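Local structure of K5 lyase (Enterobacteria phage k1-5, 2X3H) at residues G157-A163 / G182-Y188; A220-S226 / K245-N251; E388-P392 / A422-G426; R435-K441 / K455-D461. The protein cleaves the glycosaminoglycan-like K5 capsular polysaccharide of its bacterial host by a lyase (elimination) reaction, as a trimeric phage tail spike. All blocks are in the same frame, centred on the assembly; numbering follows the deposited sequence.

Overall arrangement
The four contacts follow one another along the chain, each closing before the next opens, and step along an elongated trimer. Interactions 1 and 2 share the parallel sheet that holds strands 160-163, 186-188, 218-221 and 242-245; their centres are about 15 Å apart, and Ala187 O lies 2.9 Å from Asp221 N, a probable hydrogen bond between them. Interaction 3, at the end of strands 386-389 and 419-422, is centred about 35 Å from interaction 2. Interaction 4 pairs strands 436-439 and 456-459; the centres of interactions 3 and 4 are about 22 Å apart. Interaction 1 lies within one chain, whereas interactions 2, 3 and 4 also meet neighbouring subunits, so contacts between coils of one chain lead on to packing between subunits toward the C-terminal end.

Interaction 1 (G157-A163 / G182-Y188); sequences GQQVSLA and GFSLIAY
Gln159 and Ser184 mark the tight, inward part of this contact: Ser184 OG donates to Gln159 OE1 at 2.8 Å, in the plane of the amide carbonyl, and also bonds Tyr236 OH, while both side chains rest on Phe175 and Val178 of strand 168-178. On the same buried side Val160 and Leu185 lie side by side, CG1 to CD1 3.7 Å apart, and the CB atoms of Leu162 and Ala187 meet at 4.0 Å. The backbones run parallel, linked from Gln159 N to Phe183 O through to Tyr188 N and Leu162 O. Gln158 folds back at chi2 (-50°), which brings OE1 to Phe183 N at 2.7 Å and to the edge of the Phe183 ring. The looser side carries Ser161, Ala163 and Tyr188, the last partly exposed. Tyr188 CG sits between its backbone N and carbonyl carbon (chi1 55°), and this swings the ring across the neighbouring strand, where Ala163 CA lies over one face, 4.0 Å from the centroid. A water joins Ser161 OG and Tyr188 OH, spanning the two rungs. Equivalent residues stacked in register, with both segments turning the same corner, are the signature of successive coils of a parallel beta-helix.

Interaction 2 (A220-S226 / K245-N251); sequences ADSSVNS and KGTASYN
Asp221 and Lys245 open this pairing of two successive beta-helix coils, where strands 218-221 and 242-245 end and the chain turns; a type II' turn from Lys245 to Ala248 shapes the second coil. Backbone bonds come first: Lys245 N donates to Ala220 O, Ser222 N to Lys245 O at 2.8 Å, and, beyond the turn, Ser249 N to Ser223 O at 3.1 Å. Weaker CA-H...O contacts add to the stacking, among them Val224 CA to Ser249 O at 3.2 Å. Charged groups meet indirectly. The extended Lys245 chain passes Asp221 at an angle, CD 3.8 Å from OD2, and a water accepts from Lys245 NZ while donating to Asp221 OD2; NZ also forms a salt bridge with Glu270. Between subunits, Tyr250 OH bonds Asp309 of the second subunit, so this corner of the beta-helix reaches the subunit interface. Hydroxyls serve the turn. A second water donates to Ser222 O and bonds Thr247 OG1. Ser222 OG, set beside its own backbone N (chi1 -57°), donates to Asp221 OD1 at 2.7 Å nearly along the C-O axis and in turn accepts a bond from Thr247 N at 3.2 Å.

Interaction 3 (E388-P392 / A422-G426); sequences EVKHP and APALG
Pro392 and Leu425 lie alongside each other, running in opposite senses, Pro392 CG 3.8 Å from Leu425 CD2 and Pro392 CB against CD1. Next to them Pro392 CD meets Ala424 CB at 3.9 Å. At the other end of the contact Val389 O faces Ala422 CA at 3.5 Å, a CA-H...O contact with an angle of 161° at the hydrogen, and also Pro423 CD at 3.4 Å. The Lys390 chain curls through three successive bends (chi2 -92°), which carry NZ back to Pro423 CG at 3.7 Å. No direct hydrogen bond crosses between the segments; a water does the polar work, donating to Val389 O at 2.8 Å and weakly to Lys390 O, and accepting from Ala424 N. Further out, a short 3-10 turn shapes residues 422-426, Leu425 N bonding Ala422 O and Gly426 N bonding Pro423 O. Val389 leans on Val366 and Pro368, and Leu398 packs on both Val389 and Ala422. The third subunit also packs here: its Ser433 OG bonds Leu425 O, its His421 packs on Pro423, and its Arg384 on Pro392. This is the C-terminal end of the parallel beta-helix, where two chain segments leave strands 386-389 and 419-422 at the trimer interface of a tail spike.

Interaction 4 (R435-K441 / K455-D461); sequences RFEWRIK and KYRMLGD
Glu437 OE2 is gripped from both segments of the contact: Arg435 NE donates to it at 2.8 Å, close to the guanidinium plane, and a water donates to it while accepting from Arg457 NH1. Arg435 NH2 adds a weak bond. The other oxygen, OE1, takes Arg439 NH2 at 3.1 Å from above the carboxylate plane and Gln427 of the second subunit, so the buried carboxylate probably offsets the surrounding arginines. Arg435 and Arg457 stack with guanidinium planes 7° apart and centres 4.1 Å apart; Arg435 CD sits over the centre of the Arg457 group, whose NE bonds Asp454 O. On the other face Phe436 and Tyr456 meet rim to rim in nearly parallel planes, CD1 to CE1 3.6 Å. Met458 lies beside Trp438, its CG 4.0 Å from CE3 and its CE over one face of the indole, while Arg457 O approaches the indole edge. The backbones are joined as parallel strands, Trp438 N to Arg457 O at 2.8 Å being nearly straight (172°). Strand 436-439 continues into a parallel ladder with the second subunit and strand 456-459 into one with the third, whose Trp438 meets Phe436 edge-to-face, so the sheet runs on from this two-stranded unit into both neighbouring subunits.

Interaction 1 (G157-A163 / G182-Y188)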
loop_
_atom_site.group_PDB
_atom_site.type_symbol
_atom_site.label_atom_id
_atom_site.label_comp_id
_atom_site.label_asym_id
_atom_site.label_seq_id
_atom_site.Cartn_x
_atom_site.Cartn_y
_atom_site.Cartn_z
ATOM N N GLY A 157 28.455 -15.153 -18.684
ATOM C CA GLY A 157 27.667 -14.855 -19.867
ATOM C C GLY A 157 26.277 -14.331 -19.537
ATOM O O GLY A 157 25.628 -14.850 -18.621
ATOM N N GLN A 158 25.844 -13.301 -20.270
ATOM C CA GLN A 158 24.455 -12.808 -20.209
ATOM C C GLN A 158 23.638 -13.566 -21.249
ATOM O O GLN A 158 24.121 -13.820 -22.360
ATOM C CB GLN A 158 24.331 -11.312 -20.567
ATOM C CG GLN A 158 25.428 -10.332 -20.115
ATOM C CD GLN A 158 25.791 -10.409 -18.647
ATOM O OE1 GLN A 158 25.081 -10.994 -17.832
ATOM N NE2 GLN A 158 26.917 -9.792 -18.302
ATOM N N GLN A 159 22.387 -13.883 -20.933
ATOM C CA GLN A 159 21.525 -14.523 -21.926
ATOM C C GLN A 159 20.998 -13.525 -22.967
ATOM O O GLN A 159 21.210 -13.705 -24.167
ATOM C CB GLN A 159 20.372 -15.296 -21.270
ATOM C CG GLN A 159 20.802 -16.445 -20.369
ATOM C CD GLN A 159 19.610 -17.239 -19.861
ATOM O OE1 GLN A 159 18.907 -16.809 -18.948
ATOM N NE2 GLN A 159 19.381 -18.413 -20.450
ATOM N N VAL A 160 20.311 -12.479 -22.513
ATOM C CA VAL A 160 19.862 -11.408 -23.403
ATOM C C VAL A 160 20.333 -10.066 -22.866
ATOM O O VAL A 160 20.056 -9.721 -21.713
ATOM C CB VAL A 160 18.320 -11.368 -23.525
ATOM C CG1 VAL A 160 17.870 -10.150 -24.316
ATOM C CG2 VAL A 160 17.801 -12.633 -24.180
ATOM N N SER A 161 21.057 -9.321 -23.702
ATOM C CA SER A 161 21.561 -7.990 -23.353
ATOM C C SER A 161 20.881 -6.924 -24.201
ATOM O O SER A 161 20.820 -7.034 -25.433
ATOM C CB SER A 161 23.078 -7.898 -23.588
ATOM O OG SER A 161 23.790 -8.853 -22.827
ATOM N N LEU A 162 20.359 -5.899 -23.535
ATOM C CA LEU A 162 19.993 -4.653 -24.197
ATOM C C LEU A 162 21.122 -3.676 -23.903
ATOM O O LEU A 162 21.158 -3.039 -22.842
ATOM C CB LEU A 162 18.651 -4.122 -23.681
ATOM C CG LEU A 162 17.470 -5.090 -23.815
ATOM C CD1 LEU A 162 16.182 -4.489 -23.255
ATOM C CD2 LEU A 162 17.281 -5.550 -25.275
ATOM N N ALA A 163 22.076 -3.612 -24.831
ATOM C CA ALA A 163 23.243 -2.756 -24.690
ATOM C C ALA A 163 22.824 -1.380 -25.177
ATOM O O ALA A 163 23.027 -1.020 -26.339
ATOM C CB ALA A 163 24.409 -3.302 -25.509
ATOM N N GLY A 182 26.572 -13.748 -14.387
ATOM C CA GLY A 182 25.864 -12.947 -15.369
ATOM C C GLY A 182 24.375 -12.975 -15.087
ATOM O O GLY A 182 23.941 -13.468 -14.043
ATOM N N PHE A 183 23.606 -12.476 -16.049
ATOM C CA PHE A 183 22.172 -12.265 -15.894
ATOM C C PHE A 183 21.362 -12.858 -17.036
ATOM O O PHE A 183 21.841 -12.982 -18.173
ATOM C CB PHE A 183 21.887 -10.766 -15.799
ATOM C CG PHE A 183 22.520 -10.126 -14.605
ATOM C CD1 PHE A 183 21.788 -9.945 -13.439
ATOM C CD2 PHE A 183 23.848 -9.728 -14.630
ATOM C CE1 PHE A 183 22.364 -9.376 -12.316
ATOM C CE2 PHE A 183 24.434 -9.155 -13.502
ATOM C CZ PHE A 183 23.688 -8.980 -12.348
ATOM N N SER A 184 20.118 -13.217 -16.736
ATOM C CA SER A 184 19.213 -13.679 -17.781
ATOM C C SER A 184 18.853 -12.547 -18.730
ATOM O O SER A 184 18.936 -12.698 -19.938
ATOM C CB SER A 184 17.952 -14.309 -17.175
ATOM O OG SER A 184 18.298 -15.510 -16.506
ATOM N N LEU A 185 18.459 -11.409 -18.168
ATOM C CA LEU A 185 18.116 -10.246 -18.961
ATOM C C LEU A 185 18.770 -9.018 -18.339
ATOM O O LEU A 185 18.518 -8.706 -17.183
ATOM C CB LEU A 185 16.592 -10.075 -19.006
ATOM C CG LEU A 185 16.048 -8.828 -19.720
ATOM C CD1 LEU A 185 16.437 -8.784 -21.194
ATOM C CD2 LEU A 185 14.533 -8.767 -19.581
ATOM N N ILE A 186 19.611 -8.331 -19.103
ATOM C CA ILE A 186 20.315 -7.162 -18.577
ATOM C C ILE A 186 20.173 -6.004 -19.552
ATOM O O ILE A 186 20.390 -6.165 -20.740
ATOM C CB ILE A 186 21.821 -7.458 -18.297
ATOM C CG1 ILE A 186 22.545 -6.193 -17.848
ATOM C CG2 ILE A 186 22.505 -8.038 -19.537
ATOM C CD1 ILE A 186 24.016 -6.363 -17.581
ATOM N N ALA A 187 19.803 -4.838 -19.034
ATOM C CA ALA A 187 19.806 -3.612 -19.826
ATOM C C ALA A 187 20.794 -2.637 -19.207
ATOM O O ALA A 187 20.822 -2.471 -17.982
ATOM C CB ALA A 187 18.406 -3.006 -19.873
ATOM N N TYR A 188 21.620 -1.993 -20.035
ATOM C CA TYR A 188 22.616 -1.056 -19.514
ATOM C C TYR A 188 22.890 0.078 -20.501
ATOM O O TYR A 188 22.497 0.005 -21.651
ATOM C CB TYR A 188 23.918 -1.781 -19.135
ATOM C CG TYR A 188 24.541 -2.614 -20.245
ATOM C CD1 TYR A 188 24.234 -3.965 -20.386
ATOM C CD2 TYR A 188 25.449 -2.052 -21.145
ATOM C CE1 TYR A 188 24.798 -4.738 -21.397
ATOM C CE2 TYR A 188 26.027 -2.823 -22.159
ATOM C CZ TYR A 188 25.699 -4.166 -22.273
ATOM O OH TYR A 188 26.271 -4.938 -23.279
HETATM O O HOH W 1 26.313 -7.592 -22.702
#

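Interaction 2 (A220-S226 / K245-N251)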
loop_
_atom_site.group_PDB
_atom_site.type_symbol
_atom_site.label_atom_id
_atom_site.label_comp_id
_atom_site.label_asym_id
_atom_site.label_seq_id
_atom_site.Cartn_x
_atom_site.Cartn_y
_atom_site.Cartn_z
ATOM N N ALA A 220 18.341 -4.030 -14.396
ATOM C CA ALA A 220 18.204 -2.735 -15.071
ATOM C C ALA A 220 19.273 -1.802 -14.522
ATOM O O ALA A 220 19.132 -1.253 -13.421
ATOM C CB ALA A 220 16.805 -2.149 -14.868
ATOM N N ASP A 221 20.362 -1.660 -15.277
ATOM C CA ASP A 221 21.485 -0.822 -14.866
ATOM C C ASP A 221 21.279 0.585 -15.396
ATOM O O ASP A 221 21.360 0.817 -16.609
ATOM C CB ASP A 221 22.798 -1.403 -15.402
ATOM C CG ASP A 221 24.024 -0.602 -14.978
ATOM O OD1 ASP A 221 23.879 0.552 -14.527
ATOM O OD2 ASP A 221 25.154 -1.133 -15.101
ATOM N N SER A 222 20.986 1.514 -14.484
ATOM C CA SER A 222 20.909 2.932 -14.814
ATOM C C SER A 222 19.768 3.294 -15.776
ATOM O O SER A 222 19.844 4.276 -16.504
ATOM C CB SER A 222 22.268 3.436 -15.327
ATOM O OG SER A 222 23.280 3.194 -14.354
ATOM N N SER A 223 18.696 2.505 -15.778
ATOM C CA SER A 223 17.557 2.827 -16.631
ATOM C C SER A 223 16.712 3.929 -16.004
ATOM O O SER A 223 16.766 4.169 -14.789
ATOM C CB SER A 223 16.681 1.597 -16.855
ATOM O OG SER A 223 16.153 1.155 -15.606
ATOM N N VAL A 224 15.915 4.575 -16.844
ATOM C CA VAL A 224 14.943 5.558 -16.383
ATOM C C VAL A 224 13.586 5.294 -17.035
ATOM O O VAL A 224 13.508 4.685 -18.118
ATOM C CB VAL A 224 15.410 7.011 -16.681
ATOM C CG1 VAL A 224 16.693 7.332 -15.922
ATOM C CG2 VAL A 224 15.600 7.236 -18.184
ATOM N N ASN A 225 12.511 5.750 -16.378
ATOM C CA ASN A 225 11.151 5.665 -16.937
ATOM C C ASN A 225 10.815 4.271 -17.457
ATOM O O ASN A 225 10.227 4.143 -18.519
ATOM C CB ASN A 225 10.947 6.686 -18.074
ATOM C CG ASN A 225 11.375 8.092 -17.679
ATOM O OD1 ASN A 225 12.129 8.767 -18.408
ATOM N ND2 ASN A 225 10.918 8.536 -16.522
ATOM N N SER A 226 11.161 3.239 -16.693
ATOM C CA SER A 226 10.949 1.871 -17.146
ATOM C C SER A 226 10.101 1.075 -16.175
ATOM O O SER A 226 10.052 1.392 -14.978
ATOM C CB SER A 226 12.292 1.174 -17.360
ATOM O OG SER A 226 13.018 1.771 -18.433
ATOM N N LYS A 245 20.360 -0.915 -10.644
ATOM C CA LYS A 245 21.774 -0.648 -10.411
ATOM C C LYS A 245 22.183 0.755 -10.836
ATOM O O LYS A 245 21.593 1.337 -11.749
ATOM C CB LYS A 245 22.605 -1.675 -11.186
ATOM C CG LYS A 245 24.092 -1.692 -10.883
ATOM C CD LYS A 245 24.775 -2.808 -11.692
ATOM C CE LYS A 245 26.243 -2.941 -11.317
ATOM N NZ LYS A 245 26.846 -4.127 -12.037
ATOM N N GLY A 246 23.194 1.290 -10.167
ATOM C CA GLY A 246 23.768 2.578 -10.561
ATOM C C GLY A 246 22.791 3.725 -10.438
ATOM O O GLY A 246 22.136 3.880 -9.419
ATOM N N THR A 247 22.704 4.538 -11.483
ATOM C CA THR A 247 21.879 5.732 -11.438
ATOM C C THR A 247 20.425 5.470 -11.841
ATOM O O THR A 247 19.730 6.382 -12.292
ATOM C CB THR A 247 22.464 6.839 -12.311
ATOM O OG1 THR A 247 22.594 6.358 -13.655
ATOM C CG2 THR A 247 23.849 7.272 -11.754
ATOM N N ALA A 248 19.956 4.232 -11.681
ATOM C CA ALA A 248 18.563 3.919 -12.002
ATOM C C ALA A 248 17.612 4.808 -11.206
ATOM O O ALA A 248 17.711 4.890 -9.970
ATOM C CB ALA A 248 18.270 2.460 -11.702
ATOM N N SER A 249 16.686 5.455 -11.915
ATOM C CA SER A 249 15.704 6.332 -11.284
ATOM C C SER A 249 14.396 6.331 -12.079
ATOM O O SER A 249 14.398 6.135 -13.299
ATOM C CB SER A 249 16.237 7.770 -11.203
ATOM O OG SER A 249 17.411 7.875 -10.410
ATOM N N TYR A 250 13.279 6.567 -11.396
ATOM C CA TYR A 250 11.988 6.725 -12.069
ATOM C C TYR A 250 11.518 5.431 -12.723
ATOM O O TYR A 250 10.858 5.455 -13.769
ATOM C CB TYR A 250 12.000 7.882 -13.091
ATOM C CG TYR A 250 12.707 9.124 -12.585
ATOM C CD1 TYR A 250 12.286 9.764 -11.422
ATOM C CD2 TYR A 250 13.797 9.658 -13.278
ATOM C CE1 TYR A 250 12.956 10.902 -10.946
ATOM C CE2 TYR A 250 14.458 10.784 -12.812
ATOM C CZ TYR A 250 14.033 11.401 -11.655
ATOM O OH TYR A 250 14.718 12.521 -11.211
ATOM N N ASN A 251 11.860 4.306 -12.097
ATOM C CA ASN A 251 11.380 3.000 -12.534
ATOM C C ASN A 251 10.322 2.492 -11.578
ATOM O O ASN A 251 10.314 2.879 -10.410
ATOM C CB ASN A 251 12.545 2.001 -12.573
ATOM C CG ASN A 251 13.705 2.500 -13.414
ATOM O OD1 ASN A 251 14.772 2.868 -12.887
ATOM N ND2 ASN A 251 13.503 2.534 -14.712
HETATM O O HOH W 2 26.151 -3.667 -14.779
HETATM O O HOH W 3 20.428 6.831 -15.501
#

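Interaction 3 (E388-P392 / A422-G426)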
loop_
_atom_site.group_PDB
_atom_site.type_symbol
_atom_site.label_atom_id
_atom_site.label_comp_id
_atom_site.label_asym_id
_atom_site.label_seq_id
_atom_site.Cartn_x
_atom_site.Cartn_y
_atom_site.Cartn_z
ATOM N N GLU A 388 7.621 1.720 12.609
ATOM C CA GLU A 388 6.337 1.387 13.214
ATOM C C GLU A 388 6.122 -0.108 13.153
ATOM O O GLU A 388 5.961 -0.670 12.074
ATOM C CB GLU A 388 5.186 2.097 12.498
ATOM C CG GLU A 388 5.193 3.586 12.696
ATOM C CD GLU A 388 3.832 4.171 12.414
ATOM O OE1 GLU A 388 3.492 4.341 11.223
ATOM O OE2 GLU A 388 3.096 4.430 13.394
ATOM N N VAL A 389 6.152 -0.740 14.325
ATOM C CA VAL A 389 5.835 -2.152 14.466
ATOM C C VAL A 389 4.313 -2.231 14.534
ATOM O O VAL A 389 3.724 -2.023 15.598
ATOM C CB VAL A 389 6.510 -2.737 15.723
ATOM C CG1 VAL A 389 6.146 -4.211 15.917
ATOM C CG2 VAL A 389 8.029 -2.566 15.636
ATOM N N LYS A 390 3.681 -2.490 13.390
ATOM C CA LYS A 390 2.220 -2.368 13.270
ATOM C C LYS A 390 1.469 -3.507 13.954
ATOM O O LYS A 390 0.343 -3.323 14.418
ATOM C CB LYS A 390 1.790 -2.245 11.810
ATOM C CG LYS A 390 2.331 -1.008 11.092
ATOM C CD LYS A 390 1.384 0.178 11.156
ATOM C CE LYS A 390 1.395 0.824 12.523
ATOM N NZ LYS A 390 0.298 0.301 13.393
ATOM N N HIS A 391 2.097 -4.679 13.992
ATOM C CA HIS A 391 1.638 -5.741 14.871
ATOM C C HIS A 391 2.862 -6.410 15.490
ATOM O O HIS A 391 3.821 -6.714 14.789
ATOM C CB HIS A 391 0.740 -6.759 14.172
ATOM C CG HIS A 391 0.056 -7.672 15.138
ATOM N ND1 HIS A 391 -1.254 -7.511 15.536
ATOM C CD2 HIS A 391 0.539 -8.722 15.843
ATOM C CE1 HIS A 391 -1.553 -8.438 16.434
ATOM N NE2 HIS A 391 -0.481 -9.183 16.634
ATOM N N PRO A 392 2.851 -6.588 16.814
ATOM C CA PRO A 392 4.039 -7.096 17.504
ATOM C C PRO A 392 4.216 -8.625 17.497
ATOM O O PRO A 392 5.079 -9.133 18.220
ATOM C CB PRO A 392 3.813 -6.608 18.941
ATOM C CG PRO A 392 2.337 -6.689 19.105
ATOM C CD PRO A 392 1.765 -6.263 17.755
ATOM N N ALA A 422 5.132 0.838 18.784
ATOM C CA ALA A 422 4.313 -0.387 18.669
ATOM C C ALA A 422 2.919 -0.062 19.206
ATOM O O ALA A 422 2.623 -0.316 20.387
ATOM C CB ALA A 422 4.927 -1.513 19.461
ATOM N N PRO A 423 2.063 0.520 18.347
ATOM C CA PRO A 423 0.760 1.035 18.798
ATOM C C PRO A 423 -0.149 -0.016 19.475
ATOM O O PRO A 423 -0.850 0.330 20.419
ATOM C CB PRO A 423 0.133 1.605 17.515
ATOM C CG PRO A 423 1.324 1.868 16.588
ATOM C CD PRO A 423 2.297 0.761 16.909
ATOM N N ALA A 424 -0.139 -1.277 19.025
ATOM C CA ALA A 424 -0.991 -2.301 19.668
ATOM C C ALA A 424 -0.634 -2.501 21.128
ATOM O O ALA A 424 -1.477 -2.915 21.944
ATOM C CB ALA A 424 -0.903 -3.638 18.935
ATOM N N LEU A 425 0.630 -2.232 21.451
ATOM C CA LEU A 425 1.145 -2.355 22.816
ATOM C C LEU A 425 1.077 -1.035 23.574
ATOM O O LEU A 425 1.535 -0.950 24.722
ATOM C CB LEU A 425 2.613 -2.796 22.771
ATOM C CG LEU A 425 2.882 -4.143 22.080
ATOM C CD1 LEU A 425 4.370 -4.508 22.146
ATOM C CD2 LEU A 425 2.008 -5.279 22.668
ATOM N N GLY A 426 0.607 0.014 22.908
ATOM C CA GLY A 426 0.595 1.338 23.520
ATOM C C GLY A 426 1.989 1.862 23.825
ATOM O O GLY A 426 2.152 2.671 24.735
HETATM O O HOH W 4 1.343 -2.570 16.964
#

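Interaction 4 (R435-K441 / K455-D461)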
loop_
_atom_site.group_PDB
_atom_site.type_symbol
_atom_site.label_atom_id
_atom_site.label_comp_id
_atom_site.label_asym_id
_atom_site.label_seq_id
_atom_site.Cartn_x
_atom_site.Cartn_y
_atom_site.Cartn_z
ATOM N N ARG A 435 10.456 15.344 22.722
ATOM C CA ARG A 435 9.234 15.446 23.533
ATOM C C ARG A 435 8.050 14.753 22.854
ATOM O O ARG A 435 8.125 14.380 21.673
ATOM C CB ARG A 435 8.876 16.913 23.836
ATOM C CG ARG A 435 8.546 17.757 22.609
ATOM C CD ARG A 435 8.280 19.179 23.066
ATOM N NE ARG A 435 7.881 20.052 21.966
ATOM C CZ ARG A 435 8.711 20.867 21.330
ATOM N NH1 ARG A 435 9.990 20.928 21.680
ATOM N NH2 ARG A 435 8.260 21.634 20.345
ATOM N N PHE A 436 6.968 14.595 23.618
ATOM C CA PHE A 436 5.658 14.237 23.096
ATOM C C PHE A 436 4.724 15.376 23.433
ATOM O O PHE A 436 4.727 15.869 24.562
ATOM C CB PHE A 436 5.157 12.928 23.722
ATOM C CG PHE A 436 5.889 11.724 23.210
ATOM C CD1 PHE A 436 7.057 11.272 23.819
ATOM C CD2 PHE A 436 5.428 11.070 22.077
ATOM C CE1 PHE A 436 7.743 10.158 23.289
ATOM C CE2 PHE A 436 6.101 9.967 21.556
ATOM C CZ PHE A 436 7.255 9.525 22.165
ATOM N N GLU A 437 3.965 15.821 22.439
ATOM C CA GLU A 437 3.091 16.967 22.637
ATOM C C GLU A 437 1.796 16.810 21.881
ATOM O O GLU A 437 1.796 16.421 20.707
ATOM C CB GLU A 437 3.787 18.277 22.242
ATOM C CG GLU A 437 4.137 18.431 20.771
ATOM C CD GLU A 437 4.412 19.888 20.401
ATOM O OE1 GLU A 437 3.719 20.428 19.516
ATOM O OE2 GLU A 437 5.303 20.489 21.015
ATOM N N TRP A 438 0.705 17.116 22.585
ATOM C CA TRP A 438 -0.652 17.069 22.055
ATOM C C TRP A 438 -1.268 18.450 22.188
ATOM O O TRP A 438 -1.069 19.129 23.194
ATOM C CB TRP A 438 -1.502 16.128 22.911
ATOM C CG TRP A 438 -1.132 14.681 22.810
ATOM C CD1 TRP A 438 -1.706 13.743 22.005
ATOM C CD2 TRP A 438 -0.115 13.992 23.567
ATOM N NE1 TRP A 438 -1.097 12.515 22.190
ATOM C CE2 TRP A 438 -0.125 12.638 23.150
ATOM C CE3 TRP A 438 0.800 14.388 24.559
ATOM C CZ2 TRP A 438 0.743 11.679 23.690
ATOM C CZ3 TRP A 438 1.666 13.426 25.095
ATOM C CH2 TRP A 438 1.632 12.087 24.652
ATOM N N ARG A 439 -2.041 18.849 21.183
ATOM C CA ARG A 439 -2.903 20.023 21.326
ATOM C C ARG A 439 -4.245 19.763 20.669
ATOM O O ARG A 439 -4.323 19.115 19.626
ATOM C CB ARG A 439 -2.241 21.293 20.795
ATOM C CG ARG A 439 -2.015 21.314 19.320
ATOM C CD ARG A 439 -1.190 22.543 18.962
ATOM N NE ARG A 439 0.151 22.367 19.489
ATOM C CZ ARG A 439 0.996 23.351 19.786
ATOM N NH1 ARG A 439 0.657 24.619 19.598
ATOM N NH2 ARG A 439 2.194 23.046 20.263
ATOM N N ILE A 440 -5.313 20.253 21.291
ATOM C CA ILE A 440 -6.639 20.015 20.762
ATOM C C ILE A 440 -6.885 20.810 19.473
ATOM O O ILE A 440 -7.647 20.386 18.603
ATOM C CB ILE A 440 -7.719 20.344 21.815
ATOM C CG1 ILE A 440 -7.441 19.565 23.106
ATOM C CG2 ILE A 440 -9.109 20.029 21.265
ATOM C CD1 ILE A 440 -7.245 18.068 22.883
ATOM N N LYS A 441 -6.206 21.948 19.353
ATOM C CA LYS A 441 -6.359 22.856 18.209
ATOM C C LYS A 441 -5.086 23.672 18.043
ATOM O O LYS A 441 -4.228 23.693 18.922
ATOM C CB LYS A 441 -7.539 23.809 18.422
ATOM C CG LYS A 441 -7.415 24.670 19.664
ATOM C CD LYS A 441 -8.645 25.544 19.787
ATOM C CE LYS A 441 -8.263 26.936 20.135
ATOM N NZ LYS A 441 -7.471 27.550 19.033
ATOM N N LYS A 455 8.905 17.609 28.606
ATOM C CA LYS A 455 9.036 16.544 27.626
ATOM C C LYS A 455 7.697 15.933 27.255
ATOM O O LYS A 455 7.609 15.138 26.302
ATOM C CB LYS A 455 9.968 15.473 28.205
ATOM C CG LYS A 455 11.429 15.904 28.149
ATOM C CD LYS A 455 12.318 15.173 29.119
ATOM C CE LYS A 455 13.726 15.712 28.969
ATOM N NZ LYS A 455 14.626 15.278 30.062
ATOM N N TYR A 456 6.678 16.259 28.049
ATOM C CA TYR A 456 5.291 15.840 27.804
ATOM C C TYR A 456 4.393 17.067 27.929
ATOM O O TYR A 456 4.459 17.790 28.922
ATOM C CB TYR A 456 4.871 14.730 28.802
ATOM C CG TYR A 456 5.728 13.511 28.575
ATOM C CD1 TYR A 456 5.415 12.622 27.550
ATOM C CD2 TYR A 456 6.905 13.307 29.296
ATOM C CE1 TYR A 456 6.214 11.527 27.272
ATOM C CE2 TYR A 456 7.720 12.204 29.021
ATOM C CZ TYR A 456 7.366 11.326 28.004
ATOM O OH TYR A 456 8.154 10.241 27.698
ATOM N N ARG A 457 3.580 17.318 26.911
ATOM C CA ARG A 457 2.763 18.542 26.875
ATOM C C ARG A 457 1.358 18.220 26.415
ATOM O O ARG A 457 1.169 17.674 25.339
ATOM C CB ARG A 457 3.404 19.579 25.939
ATOM C CG ARG A 457 4.831 19.982 26.342
ATOM C CD ARG A 457 5.480 20.936 25.316
ATOM N NE ARG A 457 6.896 21.143 25.634
ATOM C CZ ARG A 457 7.659 22.087 25.089
ATOM N NH1 ARG A 457 7.163 22.908 24.159
ATOM N NH2 ARG A 457 8.936 22.206 25.460
ATOM N N MET A 458 0.374 18.563 27.243
ATOM C CA MET A 458 -1.033 18.346 26.921
ATOM C C MET A 458 -1.722 19.698 26.951
ATOM O O MET A 458 -1.984 20.248 28.018
ATOM C CB MET A 458 -1.650 17.371 27.919
ATOM C CG MET A 458 -1.112 15.974 27.671
ATOM S SD MET A 458 -1.741 14.821 28.891
ATOM C CE MET A 458 -1.731 13.350 27.884
ATOM N N LEU A 459 -2.007 20.223 25.756
ATOM C CA LEU A 459 -2.289 21.649 25.584
ATOM C C LEU A 459 -3.702 21.914 25.099
ATOM O O LEU A 459 -4.305 21.116 24.349
ATOM C CB LEU A 459 -1.318 22.239 24.559
ATOM C CG LEU A 459 0.156 21.943 24.840
ATOM C CD1 LEU A 459 1.027 22.332 23.661
ATOM C CD2 LEU A 459 0.627 22.609 26.121
ATOM N N GLY A 460 -4.214 23.065 25.506
ATOM C CA GLY A 460 -5.510 23.546 25.022
ATOM C C GLY A 460 -5.778 24.980 25.453
ATOM O O GLY A 460 -5.049 25.537 26.258
ATOM N N ASP A 461 -6.821 25.567 24.866
ATOM C CA ASP A 461 -7.331 26.893 25.237
ATOM C C ASP A 461 -8.383 26.703 26.335
ATOM O O ASP A 461 -8.848 25.584 26.581
ATOM C CB ASP A 461 -8.066 27.536 24.047
ATOM C CG ASP A 461 -7.154 28.059 22.948
ATOM O OD1 ASP A 461 -5.941 28.271 23.144
ATOM O OD2 ASP A 461 -7.705 28.315 21.856
HETATM O O HOH W 5 4.803 22.803 22.542
#